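Local coordinates for protein leucine aminopeptidase 1 (Caenorhabditis elegans, PDB 2HC9) that releases amino-terminal residues, preferably leucine, from peptides as a two-zinc M17 aminopeptidase and probably acts as a digestive enzyme in the worm, at residues G365-L370 and H375-T380. The protein carries 1 engineered substitution. Residues are numbered along the deposited sequence; the frame is centred on the assembly and turned at random.
Sequences GAQAWL and HGAAMT
Q367 and L370, one helical turn apart, reach A377 with the same first torsion: in each, CG stands anti to the backbone N (chi1 168° in Q367, -169° in L370), which carries both chains off the short helix 367-371 toward the strand. Both touch the methyl group of A377. CG of Q367 lies 3.9 Å from CB of A377, and CD2 of L370, one branch of its fork, comes to 4.1 Å from the same CB. These are plain van der Waals contacts, and A377 points its methyl toward the helix, while CA of Q367 and CA of A377 remain 6.7 Å apart.

Beyond CG the glutamine bends (chi2 -83°), turning its amide aside from the methyl. That puts NE2 3.2 Å from O of H375, but the angle is too poor for a hydrogen bond. The amide is gripped by other partners: NE2 bonds to OG of S371, the last residue of the helix, and to O of G372 just beyond it, and OE1 takes the backbone N-H of A460. S371 OG also bonds to O of H375, so one hydroxyl joins the glutamine amide to the carbonyl of H375. With both ends of this buried amide engaged, its rotation should be well fixed.

A377 pairs through its backbone with D457, while L370 also packs on M403 and on W369 of a neighbouring subunit. Q367 lies about 12 Å from a bound zinc ion, measured from its side chain, so the contact stands back from the metals. It is a short connection in which the helix after strand 356-361 leads, within a few residues, into strand 376-380, which runs between strands 400-402 and 452-457 of the mixed sheet in the M17 catalytic domain.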
loop_
_atom_site.group_PDB
_atom_site.type_symbol
_atom_site.label_atom_id
_atom_site.label_comp_id
_atom_site.label_asym_id
_atom_site.label_seq_id
_atom_site.Cartn_x
_atom_site.Cartn_y
_atom_site.Cartn_z
ATOM N N GLY A 365 -16.445 -7.526 -7.449
ATOM C CA GLY A 365 -15.717 -6.470 -8.138
ATOM C C GLY A 365 -15.025 -6.960 -9.408
ATOM O O GLY A 365 -14.908 -6.208 -10.388
ATOM N N ALA A 366 -14.600 -8.232 -9.403
ATOM C CA ALA A 366 -13.958 -8.847 -10.577
ATOM C C ALA A 366 -14.855 -8.884 -11.813
ATOM O O ALA A 366 -14.350 -8.910 -12.942
ATOM C CB ALA A 366 -13.492 -10.241 -10.244
ATOM N N GLN A 367 -16.178 -8.881 -11.611
ATOM C CA GLN A 367 -17.125 -8.950 -12.745
ATOM C C GLN A 367 -16.871 -7.864 -13.824
ATOM O O GLN A 367 -16.930 -8.158 -15.007
ATOM C CB GLN A 367 -18.587 -8.988 -12.226
ATOM C CG GLN A 367 -19.681 -8.779 -13.303
ATOM C CD GLN A 367 -19.903 -7.298 -13.593
ATOM O OE1 GLN A 367 -20.110 -6.499 -12.672
ATOM N NE2 GLN A 367 -19.824 -6.923 -14.864
ATOM N N ALA A 368 -16.563 -6.629 -13.401
ATOM C CA ALA A 368 -16.281 -5.513 -14.324
ATOM C C ALA A 368 -15.060 -5.808 -15.224
ATOM O O ALA A 368 -14.970 -5.304 -16.352
ATOM C CB ALA A 368 -16.056 -4.228 -13.541
ATOM N N TRP A 369 -14.116 -6.609 -14.717
ATOM C CA TRP A 369 -12.927 -6.968 -15.526
ATOM C C TRP A 369 -13.239 -8.063 -16.557
ATOM O O TRP A 369 -12.467 -8.304 -17.490
ATOM C CB TRP A 369 -11.751 -7.374 -14.617
ATOM C CG TRP A 369 -11.272 -6.239 -13.731
ATOM C CD1 TRP A 369 -12.025 -5.518 -12.822
ATOM C CD2 TRP A 369 -9.948 -5.709 -13.653
ATOM N NE1 TRP A 369 -11.241 -4.571 -12.208
ATOM C CE2 TRP A 369 -9.965 -4.665 -12.704
ATOM C CE3 TRP A 369 -8.755 -6.014 -14.290
ATOM C CZ2 TRP A 369 -8.823 -3.938 -12.372
ATOM C CZ3 TRP A 369 -7.616 -5.272 -13.971
ATOM C CH2 TRP A 369 -7.661 -4.250 -13.023
ATOM N N LEU A 370 -14.369 -8.735 -16.379
ATOM C CA LEU A 370 -14.794 -9.755 -17.314
ATOM C C LEU A 370 -15.748 -9.185 -18.372
ATOM O O LEU A 370 -15.525 -9.349 -19.583
ATOM C CB LEU A 370 -15.418 -10.932 -16.557
ATOM C CG LEU A 370 -15.684 -12.225 -17.354
ATOM C CD1 LEU A 370 -15.692 -13.429 -16.381
ATOM C CD2 LEU A 370 -17.047 -12.133 -18.081
ATOM N N HIS A 375 -22.694 -4.826 -18.931
ATOM C CA HIS A 375 -23.148 -6.206 -19.167
ATOM C C HIS A 375 -23.095 -7.009 -17.863
ATOM O O HIS A 375 -22.034 -7.081 -17.200
ATOM C CB HIS A 375 -22.216 -6.927 -20.168
ATOM C CG HIS A 375 -22.321 -6.429 -21.579
ATOM N ND1 HIS A 375 -21.914 -5.169 -21.961
ATOM C CD2 HIS A 375 -22.779 -7.038 -22.704
ATOM C CE1 HIS A 375 -22.077 -5.035 -23.264
ATOM N NE2 HIS A 375 -22.604 -6.154 -23.739
ATOM N N GLY A 376 -24.193 -7.669 -17.519
ATOM C CA GLY A 376 -24.116 -8.663 -16.429
ATOM C C GLY A 376 -23.329 -9.856 -16.986
ATOM O O GLY A 376 -23.284 -10.072 -18.205
ATOM N N ALA A 377 -22.708 -10.626 -16.105
ATOM C CA ALA A 377 -21.890 -11.758 -16.535
ATOM C C ALA A 377 -22.623 -13.035 -16.189
ATOM O O ALA A 377 -22.887 -13.303 -15.019
ATOM C CB ALA A 377 -20.488 -11.686 -15.825
ATOM N N ALA A 378 -22.996 -13.803 -17.216
ATOM C CA ALA A 378 -23.804 -15.012 -17.044
ATOM C C ALA A 378 -22.978 -16.292 -17.171
ATOM O O ALA A 378 -22.251 -16.476 -18.171
ATOM C CB ALA A 378 -24.928 -15.051 -18.094
ATOM N N MET A 379 -23.112 -17.157 -16.185
ATOM C CA MET A 379 -22.475 -18.472 -16.225
ATOM C C MET A 379 -23.543 -19.545 -16.070
ATOM O O MET A 379 -24.292 -19.564 -15.081
ATOM C CB MET A 379 -21.444 -18.569 -15.104
ATOM C CG MET A 379 -20.547 -19.813 -15.227
ATOM S SD MET A 379 -19.485 -19.989 -13.771
ATOM C CE MET A 379 -20.642 -20.647 -12.577
ATOM N N THR A 380 -23.621 -20.434 -17.063
ATOM C CA THR A 380 -24.675 -21.445 -17.087
ATOM C C THR A 380 -24.172 -22.796 -17.621
ATOM O O THR A 380 -23.290 -22.846 -18.491
ATOM C CB THR A 380 -25.910 -20.961 -17.912
ATOM O OG1 THR A 380 -26.906 -21.993 -17.946
ATOM C CG2 THR A 380 -25.513 -20.583 -19.365
#